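Local coordinates for alpha-galacturonidase (Bacillus subtilis, PDB 3FEF), which hydrolyses alpha-1,4-linked galacturonate oligomers, probably alpha-1,4-di-galacturonate in nature, to release galacturonate, with NAD(+) and Mn(2+) as cofactors, at residues A[168-172]-A[205-209]; A[199-203]-A[378-382]; A[105-111]-A[271-276]; A[151-155]-A[358-362]. Numbering follows the deposited sequence.

How the interactions relate
The chain first lays down 105-111, then 151-155, then 168-172, all in the part with the NAD-binding Rossmann fold. The strands of the C-terminal domain follow. Interaction 1 closes the shortest loop, from 168-172 to 205-209, and holds the metal. It is nested inside the loops closed by interaction 3 (at 271-276) and interaction 4 (at 358-362). Segment 199-203 starts inside that short loop but closes only at 378-382, so interaction 2 crosses interaction 1. It also crosses interactions 3 and 4, which cross each other. Interactions 1, 3 and 4 tie the Rossmann part to the C-terminal domain. Interaction 2 lies within the C-terminal domain.

Interaction 1: A[168-172]-A[205-209]; sequences CCHEV and NHFTW. With MG (magnesium ion), chain G.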
loop_
_atom_site.group_PDB
_atom_site.type_symbol
_atom_site.label_atom_id
_atom_site.label_comp_id
_atom_site.label_asym_id
_atom_site.label_seq_id
_atom_site.Cartn_x
_atom_site.Cartn_y
_atom_site.Cartn_z
ATOM N N CYS A 168 2.205 25.720 8.654
ATOM C CA CYS A 168 1.027 26.592 8.570
ATOM C C CYS A 168 1.139 27.671 7.511
ATOM O O CYS A 168 2.179 28.298 7.341
ATOM C CB CYS A 168 0.753 27.283 9.911
ATOM S SG CYS A 168 0.010 26.172 11.070
ATOM N N CYS A 169 0.022 27.926 6.854
ATOM C CA CYS A 169 -0.051 28.868 5.755
ATOM C C CYS A 169 -1.424 29.518 5.810
ATOM O O CYS A 169 -2.384 28.903 6.278
ATOM C CB CYS A 169 0.116 28.135 4.429
ATOM S SG CYS A 169 -0.039 29.216 2.996
ATOM N N HIS A 170 -1.523 30.759 5.339
ATOM C CA HIS A 170 -2.777 31.492 5.430
ATOM C C HIS A 170 -3.465 31.639 4.069
ATOM O O HIS A 170 -4.483 32.297 3.978
ATOM C CB HIS A 170 -2.569 32.868 6.058
ATOM C CG HIS A 170 -1.667 33.758 5.260
ATOM N ND1 HIS A 170 -0.594 34.426 5.813
ATOM C CD2 HIS A 170 -1.654 34.057 3.939
ATOM C CE1 HIS A 170 0.027 35.115 4.872
ATOM N NE2 HIS A 170 -0.600 34.912 3.726
ATOM N N GLU A 171 -2.934 31.011 3.024
ATOM C CA GLU A 171 -3.529 31.179 1.706
ATOM C C GLU A 171 -4.989 30.721 1.658
ATOM O O GLU A 171 -5.835 31.388 1.068
ATOM C CB GLU A 171 -2.708 30.456 0.636
ATOM C CG GLU A 171 -1.479 31.243 0.196
ATOM C CD GLU A 171 -1.801 32.706 -0.090
ATOM O OE1 GLU A 171 -2.466 32.996 -1.108
ATOM O OE2 GLU A 171 -1.395 33.564 0.713
ATOM N N VAL A 172 -5.292 29.586 2.280
ATOM C CA VAL A 172 -6.644 29.079 2.222
ATOM C C VAL A 172 -7.627 30.081 2.863
ATOM O O VAL A 172 -8.775 30.173 2.445
ATOM C CB VAL A 172 -6.761 27.694 2.864
ATOM C CG1 VAL A 172 -8.206 27.232 2.851
ATOM C CG2 VAL A 172 -5.853 26.673 2.143
ATOM N N ASN A 205 1.164 22.802 -0.294
ATOM C CA ASN A 205 1.185 24.234 0.025
ATOM C C ASN A 205 1.257 25.157 -1.207
ATOM O O ASN A 205 2.040 24.921 -2.128
ATOM C CB ASN A 205 2.347 24.535 0.993
ATOM C CG ASN A 205 2.314 25.969 1.516
ATOM O OD1 ASN A 205 1.337 26.413 2.158
ATOM N ND2 ASN A 205 3.355 26.707 1.213
ATOM N N HIS A 206 0.443 26.208 -1.214
ATOM C CA HIS A 206 0.316 27.131 -2.360
ATOM C C HIS A 206 -0.307 26.521 -3.609
ATOM O O HIS A 206 -0.454 27.200 -4.623
ATOM C CB HIS A 206 1.659 27.808 -2.706
ATOM C CG HIS A 206 2.164 28.711 -1.625
ATOM N ND1 HIS A 206 3.488 29.054 -1.492
ATOM C CD2 HIS A 206 1.518 29.297 -0.588
ATOM C CE1 HIS A 206 3.632 29.847 -0.443
ATOM N NE2 HIS A 206 2.449 30.014 0.118
ATOM N N PHE A 207 -0.660 25.243 -3.537
ATOM C CA PHE A 207 -1.327 24.551 -4.643
ATOM C C PHE A 207 -2.423 23.668 -4.024
ATOM O O PHE A 207 -2.434 22.447 -4.193
ATOM C CB PHE A 207 -0.323 23.701 -5.422
ATOM C CG PHE A 207 -0.810 23.263 -6.796
ATOM C CD1 PHE A 207 -1.206 24.207 -7.748
ATOM C CD2 PHE A 207 -0.850 21.914 -7.135
ATOM C CE1 PHE A 207 -1.646 23.809 -9.017
ATOM C CE2 PHE A 207 -1.290 21.511 -8.388
ATOM C CZ PHE A 207 -1.687 22.469 -9.335
ATOM N N THR A 208 -3.310 24.326 -3.276
ATOM C CA THR A 208 -4.405 23.717 -2.560
ATOM C C THR A 208 -5.725 23.901 -3.302
ATOM O O THR A 208 -5.926 24.895 -4.006
ATOM C CB THR A 208 -4.569 24.374 -1.174
ATOM O OG1 THR A 208 -4.313 25.776 -1.307
ATOM C CG2 THR A 208 -3.583 23.792 -0.176
ATOM N N TRP A 209 -6.633 22.943 -3.122
ATOM C CA TRP A 209 -7.868 22.920 -3.875
ATOM C C TRP A 209 -9.032 22.572 -2.973
ATOM O O TRP A 209 -8.914 21.764 -2.041
ATOM C CB TRP A 209 -7.765 21.893 -5.013
ATOM C CG TRP A 209 -6.678 22.274 -5.975
ATOM C CD1 TRP A 209 -5.330 22.146 -5.784
ATOM C CD2 TRP A 209 -6.850 22.868 -7.269
ATOM N NE1 TRP A 209 -4.654 22.629 -6.881
ATOM C CE2 TRP A 209 -5.563 23.073 -7.808
ATOM C CE3 TRP A 209 -7.969 23.248 -8.020
ATOM C CZ2 TRP A 209 -5.360 23.645 -9.063
ATOM C CZ3 TRP A 209 -7.771 23.815 -9.273
ATOM C CH2 TRP A 209 -6.481 24.010 -9.783
HETATM MG MG MG G . 1.904 30.723 2.239
HETATM O O HOH W 1 1.496 31.668 4.377
HETATM O O HOH W 2 1.067 32.861 1.789
HETATM O O HOH W 3 3.403 29.069 2.941
#
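C169 lies with its sulfur against the imidazole of H206, SG 3.9 Å from NE2, and both atoms bind one metal ion. This is the metal site of family 4 glycosyl hydrolases. It forms where the Rossmann-type NAD domain meets the C-terminal domain. C169 comes from the loop after strand 164-167. H206 comes from the turn that leads into strand 207-215. The ion modelled here is magnesium, but activity was measured with manganese. C169 SG is 2.6 Å from MG and H206 NE2 is 2.3 Å from it. Waters 1, 2 and 3 add ligands at 2.4, 2.3 and 2.3 Å from MG. H206 has a left-handed backbone (phi 67°), which turns the chain just before the strand. Its ND1 is hydrogen-bonded to T110, and its ring stacks on H272. E171 packs its CG 3.7 Å from CD2 of H206. Its OE1 is hydrogen-bonded to the backbone of G269. The CA-to-CB bond of H170, the probable proton donor by similarity, points away from 205-209, though its ring end comes nearer. H170 N donates to water 1 at 3.3 Å. Further along, V172 CG2 meets T208 OG1 at 3.9 Å, and T208 OG1 is hydrogen-bonded to A267 O. The start of helix 171-187 is tied to the site as well: E171 N donates to C169 SG at 3.4 Å, while E171 OE2 accepts from water 2 at 2.8 Å.

Interaction 2: A[199-203]-A[378-382]; sequences VNVLG and SGALP
This is a buried strand-to-loop contact within the C-terminal domain. Strand 197-202 packs against the loop between strand 372-375 and helix 383-405. Residues 199-202 are extended, and the chain turns a corner at G203. There phi 145° and psi -150° would jam a CB against the preceding carbonyl. Segment 378-382 has no regular structure, and G379 has positive phi (82°). The directions 200 to 203 and 378 to 381 lie 54° apart. The closest CA pair is N200 and S378, at 6.5 Å. N200, in the t rotamer, points toward the loop, and its ND2 donates to S378 O at 3.0 Å. Water 4 links the strand to the loop, donating to V201 O (2.5 Å) and to S378 OG (2.8 Å). S378 OG also bonds to I376 O. L202 (chi1 p, chi2 t) fills the hollow of the loop. Its CD1 lies 3.7 Å from S378 O and 3.4 Å from G379 O. L381 (chi1 m, chi2 t) closes the hollow, with CD2 3.9 Å from L202 CG and 3.5 Å from L202 O. P382 is the N-cap of helix 383-405. N200 OD1 is hydrogen-bonded to Q374 NE2 of the second subunit. The loop before helix 383-405 so packs on a strand of the antiparallel sheet of the family 4 C-terminal domain, next to a subunit contact of the homotetramer.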
loop_
_atom_site.group_PDB
_atom_site.type_symbol
_atom_site.label_atom_id
_atom_site.label_comp_id
_atom_site.label_asym_id
_atom_site.label_seq_id
_atom_site.Cartn_x
_atom_site.Cartn_y
_atom_site.Cartn_z
ATOM N N VAL A 199 -14.833 24.185 4.235
ATOM C CA VAL A 199 -14.318 23.716 2.975
ATOM C C VAL A 199 -13.577 22.400 3.152
ATOM O O VAL A 199 -12.955 22.153 4.197
ATOM C CB VAL A 199 -13.405 24.798 2.305
ATOM C CG1 VAL A 199 -14.206 26.048 1.955
ATOM C CG2 VAL A 199 -12.217 25.151 3.195
ATOM N N ASN A 200 -13.651 21.545 2.140
ATOM C CA ASN A 200 -12.783 20.389 2.081
ATOM C C ASN A 200 -11.601 20.729 1.198
ATOM O O ASN A 200 -11.709 20.743 -0.031
ATOM C CB ASN A 200 -13.511 19.150 1.552
ATOM C CG ASN A 200 -12.624 17.907 1.575
ATOM O OD1 ASN A 200 -12.135 17.521 2.620
ATOM N ND2 ASN A 200 -12.404 17.295 0.422
ATOM N N VAL A 201 -10.466 21.005 1.833
ATOM C CA VAL A 201 -9.303 21.523 1.132
ATOM C C VAL A 201 -8.133 20.524 1.137
ATOM O O VAL A 201 -7.892 19.826 2.131
ATOM C CB VAL A 201 -8.879 22.853 1.759
ATOM C CG1 VAL A 201 -8.421 22.635 3.185
ATOM C CG2 VAL A 201 -7.795 23.545 0.916
ATOM N N LEU A 202 -7.413 20.456 0.023
ATOM C CA LEU A 202 -6.385 19.448 -0.144
ATOM C C LEU A 202 -5.413 19.798 -1.265
ATOM O O LEU A 202 -5.750 20.529 -2.201
ATOM C CB LEU A 202 -7.005 18.058 -0.341
ATOM C CG LEU A 202 -7.853 17.740 -1.596
ATOM C CD1 LEU A 202 -7.883 16.235 -1.858
ATOM C CD2 LEU A 202 -9.287 18.256 -1.462
ATOM N N GLY A 203 -4.192 19.284 -1.160
ATOM C CA GLY A 203 -3.161 19.604 -2.135
ATOM C C GLY A 203 -1.808 19.682 -1.459
ATOM O O GLY A 203 -1.537 18.988 -0.483
ATOM N N SER A 378 -9.380 13.446 3.112
ATOM C CA SER A 378 -9.989 14.470 2.283
ATOM C C SER A 378 -10.257 14.061 0.835
ATOM O O SER A 378 -10.707 14.878 0.047
ATOM C CB SER A 378 -9.120 15.725 2.337
ATOM O OG SER A 378 -9.102 16.216 3.682
ATOM N N GLY A 379 -9.952 12.807 0.483
ATOM C CA GLY A 379 -10.243 12.302 -0.857
ATOM C C GLY A 379 -9.209 12.664 -1.916
ATOM O O GLY A 379 -8.043 12.839 -1.602
ATOM N N ALA A 380 -9.656 12.745 -3.170
ATOM C CA ALA A 380 -8.800 12.952 -4.339
ATOM C C ALA A 380 -8.898 14.367 -4.920
ATOM O O ALA A 380 -9.930 15.014 -4.841
ATOM C CB ALA A 380 -9.162 11.920 -5.464
ATOM N N LEU A 381 -7.821 14.812 -5.555
ATOM C CA LEU A 381 -7.830 16.027 -6.361
ATOM C C LEU A 381 -8.468 15.722 -7.709
ATOM O O LEU A 381 -8.643 14.565 -8.050
ATOM C CB LEU A 381 -6.385 16.486 -6.564
ATOM C CG LEU A 381 -5.673 16.949 -5.266
ATOM C CD1 LEU A 381 -4.150 16.783 -5.377
ATOM C CD2 LEU A 381 -6.041 18.389 -4.953
ATOM N N PRO A 382 -8.837 16.755 -8.482
ATOM C CA PRO A 382 -9.137 16.468 -9.894
ATOM C C PRO A 382 -7.920 15.807 -10.541
ATOM O O PRO A 382 -6.783 16.112 -10.175
ATOM C CB PRO A 382 -9.329 17.855 -10.506
ATOM C CG PRO A 382 -9.781 18.716 -9.361
ATOM C CD PRO A 382 -9.118 18.151 -8.112
HETATM O O HOH W 4 -9.170 19.004 4.115
#

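Interaction 3: A[105-111]-A[271-276]; sequences QSVGDTV and RHLAEF. With SO4 (sulfate ion), chain E.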
loop_
_atom_site.group_PDB
_atom_site.type_symbol
_atom_site.label_atom_id
_atom_site.label_comp_id
_atom_site.label_asym_id
_atom_site.label_seq_id
_atom_site.Cartn_x
_atom_site.Cartn_y
_atom_site.Cartn_z
ATOM N N GLN A 105 8.922 34.635 -12.682
ATOM C CA GLN A 105 8.401 34.076 -11.459
ATOM C C GLN A 105 7.727 35.193 -10.681
ATOM O O GLN A 105 8.243 36.306 -10.603
ATOM C CB GLN A 105 9.542 33.489 -10.627
ATOM C CG GLN A 105 10.223 32.290 -11.263
ATOM C CD GLN A 105 11.410 31.815 -10.447
ATOM O OE1 GLN A 105 11.311 30.841 -9.698
ATOM N NE2 GLN A 105 12.533 32.515 -10.572
ATOM N N SER A 106 6.581 34.900 -10.095
ATOM C CA SER A 106 5.868 35.921 -9.354
ATOM C C SER A 106 6.314 35.962 -7.896
ATOM O O SER A 106 6.294 37.011 -7.270
ATOM C CB SER A 106 4.360 35.685 -9.452
ATOM O OG SER A 106 4.043 34.347 -9.114
ATOM N N VAL A 107 6.719 34.825 -7.345
ATOM C CA VAL A 107 7.114 34.805 -5.947
ATOM C C VAL A 107 8.457 34.129 -5.796
ATOM O O VAL A 107 9.339 34.641 -5.121
ATOM C CB VAL A 107 6.097 34.048 -5.083
ATOM C CG1 VAL A 107 6.405 34.239 -3.597
ATOM C CG2 VAL A 107 4.684 34.492 -5.407
ATOM N N GLY A 108 8.593 32.959 -6.417
ATOM C CA GLY A 108 9.854 32.227 -6.417
ATOM C C GLY A 108 10.342 31.679 -5.092
ATOM O O GLY A 108 11.543 31.526 -4.903
ATOM N N ASP A 109 9.423 31.356 -4.184
ATOM C CA ASP A 109 9.799 30.838 -2.874
ATOM C C ASP A 109 9.279 29.419 -2.650
ATOM O O ASP A 109 9.454 28.854 -1.578
ATOM C CB ASP A 109 9.273 31.755 -1.755
ATOM C CG ASP A 109 7.746 31.768 -1.661
ATOM O OD1 ASP A 109 7.071 31.233 -2.552
ATOM O OD2 ASP A 109 7.204 32.328 -0.690
ATOM N N THR A 110 8.662 28.847 -3.669
ATOM C CA THR A 110 7.934 27.606 -3.522
ATOM C C THR A 110 8.345 26.575 -4.569
ATOM O O THR A 110 8.910 25.558 -4.221
ATOM C CB THR A 110 6.406 27.877 -3.516
ATOM O OG1 THR A 110 6.080 28.638 -2.342
ATOM C CG2 THR A 110 5.594 26.579 -3.497
ATOM N N VAL A 111 8.072 26.833 -5.841
ATOM C CA VAL A 111 8.518 25.954 -6.931
ATOM C C VAL A 111 9.249 26.786 -7.982
ATOM O O VAL A 111 9.742 27.873 -7.682
ATOM C CB VAL A 111 7.371 25.176 -7.592
ATOM C CG1 VAL A 111 6.842 24.108 -6.638
ATOM C CG2 VAL A 111 6.261 26.109 -8.026
ATOM N N ARG A 271 -1.109 34.765 -7.527
ATOM C CA ARG A 271 0.337 34.876 -7.641
ATOM C C ARG A 271 1.056 33.560 -7.293
ATOM O O ARG A 271 2.156 33.306 -7.770
ATOM C CB ARG A 271 0.844 36.025 -6.761
ATOM C CG ARG A 271 0.445 35.865 -5.284
ATOM C CD ARG A 271 0.606 37.146 -4.483
ATOM N NE ARG A 271 2.000 37.542 -4.332
ATOM C CZ ARG A 271 2.750 37.289 -3.260
ATOM N NH1 ARG A 271 4.010 37.706 -3.216
ATOM N NH2 ARG A 271 2.254 36.619 -2.232
ATOM N N HIS A 272 0.444 32.735 -6.455
ATOM C CA HIS A 272 1.048 31.454 -6.083
ATOM C C HIS A 272 0.644 30.355 -7.044
ATOM O O HIS A 272 1.474 29.544 -7.438
ATOM C CB HIS A 272 0.652 31.051 -4.667
ATOM C CG HIS A 272 1.301 31.880 -3.610
ATOM N ND1 HIS A 272 0.583 32.669 -2.736
ATOM C CD2 HIS A 272 2.605 32.057 -3.296
ATOM C CE1 HIS A 272 1.417 33.294 -1.926
ATOM N NE2 HIS A 272 2.650 32.929 -2.235
ATOM N N LEU A 273 -0.636 30.335 -7.414
ATOM C CA LEU A 273 -1.166 29.329 -8.318
ATOM C C LEU A 273 -0.412 29.391 -9.620
ATOM O O LEU A 273 -0.110 28.362 -10.238
ATOM C CB LEU A 273 -2.653 29.601 -8.606
ATOM C CG LEU A 273 -3.658 29.398 -7.459
ATOM C CD1 LEU A 273 -5.061 29.912 -7.842
ATOM C CD2 LEU A 273 -3.705 27.916 -6.988
ATOM N N ALA A 274 -0.140 30.618 -10.047
ATOM C CA ALA A 274 0.456 30.862 -11.353
ATOM C C ALA A 274 1.790 30.140 -11.547
ATOM O O ALA A 274 2.198 29.905 -12.662
ATOM C CB ALA A 274 0.630 32.357 -11.587
ATOM N N GLU A 275 2.467 29.768 -10.474
ATOM C CA GLU A 275 3.796 29.191 -10.643
ATOM C C GLU A 275 3.797 27.666 -10.823
ATOM O O GLU A 275 4.854 27.076 -11.084
ATOM C CB GLU A 275 4.675 29.569 -9.455
ATOM C CG GLU A 275 4.535 31.028 -9.045
ATOM C CD GLU A 275 5.720 31.505 -8.242
ATOM O OE1 GLU A 275 5.825 31.142 -7.044
ATOM O OE2 GLU A 275 6.557 32.234 -8.818
ATOM N N PHE A 276 2.631 27.031 -10.670
ATOM C CA PHE A 276 2.566 25.559 -10.626
ATOM C C PHE A 276 2.236 24.896 -11.954
ATOM O O PHE A 276 2.354 23.683 -12.064
ATOM C CB PHE A 276 1.564 25.064 -9.566
ATOM C CG PHE A 276 2.078 25.160 -8.159
ATOM C CD1 PHE A 276 2.616 24.060 -7.529
ATOM C CD2 PHE A 276 2.020 26.360 -7.473
ATOM C CE1 PHE A 276 3.078 24.147 -6.251
ATOM C CE2 PHE A 276 2.508 26.459 -6.195
ATOM C CZ PHE A 276 3.034 25.350 -5.578
HETATM S S SO4 E . 5.109 36.789 0.590
HETATM O O1 SO4 E . 4.706 37.935 1.397
HETATM O O2 SO4 E . 5.209 37.157 -0.818
HETATM O O3 SO4 E . 4.112 35.740 0.753
HETATM O O4 SO4 E . 6.397 36.296 1.057
#
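S106 OG donates to R271 O at 2.5 Å, the shortest bond of the contact. Next to it, the carboxylate of E275 sits against successive backbone amides. V107 N donates to E275 OE2 at 3.0 Å, nearly straight, and G108 N donates to OE2 of E275 at 3.2 Å. S106 N to E275 OE2 (3.0 Å) and G108 N to E275 OE1 (3.4 Å) are weak. R271 NH1 gives a bond of 2.7 Å to O2 of the sulfate, probably from the crystallisation liquor, which R298 also binds. V107 CG2 lies over one face of the R271 guanidinium and 3.8 Å from H272 CD2. T110 OG1 donates to D109 OD1 at 2.8 Å and is also bonded to the metal ligand H206. H272 stacks on that same histidine. Further out, V111 CG2 makes a CH-pi contact with the F276 ring, 4.0 Å from its centroid. T110 CG2 is 3.5 Å from F276 CZ. The loop before helix 112-136 is thereby joined to the end of helix 270-273, beside the metal site. The chemistry implies that main-chain amides, rather than a basic side chain of 105-111, offset the charge of buried E275.

Interaction 4: A[151-155]-A[358-362]; sequences VCTRV and IQAIV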
loop_
_atom_site.group_PDB
_atom_site.type_symbol
_atom_site.label_atom_id
_atom_site.label_comp_id
_atom_site.label_asym_id
_atom_site.label_seq_id
_atom_site.Cartn_x
_atom_site.Cartn_y
_atom_site.Cartn_z
ATOM N N VAL A 151 9.282 21.335 1.367
ATOM C CA VAL A 151 10.644 20.883 1.548
ATOM C C VAL A 151 11.124 21.032 2.988
ATOM O O VAL A 151 11.637 20.083 3.556
ATOM C CB VAL A 151 11.615 21.628 0.591
ATOM C CG1 VAL A 151 13.072 21.373 1.015
ATOM C CG2 VAL A 151 11.351 21.187 -0.890
ATOM N N CYS A 152 10.945 22.212 3.584
ATOM C CA CYS A 152 11.398 22.452 4.951
ATOM C C CYS A 152 10.730 21.502 5.902
ATOM O O CYS A 152 11.371 20.851 6.724
ATOM C CB CYS A 152 11.063 23.884 5.400
ATOM S SG CYS A 152 11.926 25.126 4.462
ATOM N N THR A 153 9.415 21.421 5.806
ATOM C CA THR A 153 8.708 20.552 6.717
ATOM C C THR A 153 9.157 19.108 6.508
ATOM O O THR A 153 9.278 18.351 7.461
ATOM C CB THR A 153 7.193 20.715 6.532
ATOM O OG1 THR A 153 6.884 22.118 6.603
ATOM C CG2 THR A 153 6.450 19.991 7.618
ATOM N N ARG A 154 9.404 18.725 5.256
ATOM C CA ARG A 154 9.765 17.347 4.986
ATOM C C ARG A 154 11.125 17.018 5.572
ATOM O O ARG A 154 11.356 15.893 5.992
ATOM C CB ARG A 154 9.792 17.074 3.489
ATOM C CG ARG A 154 10.156 15.646 3.176
ATOM C CD ARG A 154 9.038 14.636 3.518
ATOM N NE ARG A 154 9.356 13.403 2.802
ATOM C CZ ARG A 154 9.779 12.286 3.376
ATOM N NH1 ARG A 154 9.866 12.194 4.692
ATOM N NH2 ARG A 154 10.092 11.253 2.629
ATOM N N VAL A 155 12.014 18.008 5.604
ATOM C CA VAL A 155 13.371 17.821 6.115
ATOM C C VAL A 155 13.295 17.578 7.606
ATOM O O VAL A 155 14.000 16.727 8.133
ATOM C CB VAL A 155 14.293 19.037 5.782
ATOM C CG1 VAL A 155 15.626 18.981 6.580
ATOM C CG2 VAL A 155 14.555 19.111 4.272
ATOM N N ILE A 358 3.099 8.574 -0.088
ATOM C CA ILE A 358 3.025 8.666 1.342
ATOM C C ILE A 358 4.297 9.300 1.962
ATOM O O ILE A 358 5.391 9.207 1.395
ATOM C CB ILE A 358 2.634 7.310 1.953
ATOM C CG1 ILE A 358 3.750 6.726 2.789
ATOM C CG2 ILE A 358 2.168 6.361 0.876
ATOM C CD1 ILE A 358 3.207 6.249 4.105
ATOM N N GLN A 359 4.126 9.977 3.103
ATOM C CA GLN A 359 5.199 10.755 3.743
ATOM C C GLN A 359 5.362 12.158 3.165
ATOM O O GLN A 359 5.875 13.051 3.829
ATOM C CB GLN A 359 6.528 10.051 3.571
ATOM C CG GLN A 359 6.488 8.617 3.968
ATOM C CD GLN A 359 6.862 8.491 5.380
ATOM O OE1 GLN A 359 6.133 8.947 6.269
ATOM N NE2 GLN A 359 8.034 7.910 5.624
ATOM N N ALA A 360 5.005 12.339 1.901
ATOM C CA ALA A 360 5.155 13.658 1.312
ATOM C C ALA A 360 4.289 14.625 2.128
ATOM O O ALA A 360 3.266 14.237 2.668
ATOM C CB ALA A 360 4.744 13.650 -0.143
ATOM N N ILE A 361 4.739 15.867 2.232
ATOM C CA ILE A 361 4.030 16.914 2.966
ATOM C C ILE A 361 2.846 17.418 2.147
ATOM O O ILE A 361 3.038 18.042 1.107
ATOM C CB ILE A 361 4.976 18.115 3.248
ATOM C CG1 ILE A 361 6.267 17.615 3.916
ATOM C CG2 ILE A 361 4.264 19.215 4.117
ATOM C CD1 ILE A 361 6.016 16.780 5.147
ATOM N N VAL A 362 1.635 17.123 2.612
ATOM C CA VAL A 362 0.418 17.627 1.982
ATOM C C VAL A 362 -0.387 18.545 2.941
ATOM O O VAL A 362 -0.256 18.463 4.173
ATOM C CB VAL A 362 -0.441 16.444 1.472
ATOM C CG1 VAL A 362 0.349 15.626 0.383
ATOM C CG2 VAL A 362 -0.778 15.522 2.636
HETATM O O HOH W 5 7.511 13.432 6.023
#
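V151 starts the segment with its CB directed away from 358-362, and its side chain meets V123 of helix 112-136 and Q396. C152 points away as well and packs on A122 and F126. T153 is the first residue to reach across. Its CB points toward the other segment, and CG2 lies 4.1 Å from I361 CD1. Its OG1 is hydrogen-bonded to M149 O, one turn back, and to N144 ND2. These residues belong to helix 149-159, the crossover helix of a beta-alpha-beta unit that links the parallel neighbours 141-144 and 164-167 of the Rossmann sheet. Strand 361-369, from the antiparallel sheet of the C-terminal domain, begins against this helix. R154 makes the broadest contact. I361 turns its CB toward the helix and lays CG1 3.6 Å from both N and CB of R154. The arginine side chain then extends past the loop before the strand, with CD 3.6 Å from Q359 O. That carbonyl lies over one face of the guanidinium. NH2 of R154 passes 3.9 Å from Q359 CB, and NE is 4.5 Å from A360 CA. Water 5 bridges the two segments, donating to Q359 O at 2.8 Å and accepting a weak bond from R154 NH1 at 3.0 Å. The guanidinium also forms a salt bridge with E397 of helix 383-405. V155 turns back from the strand, and its side chain packs on F126.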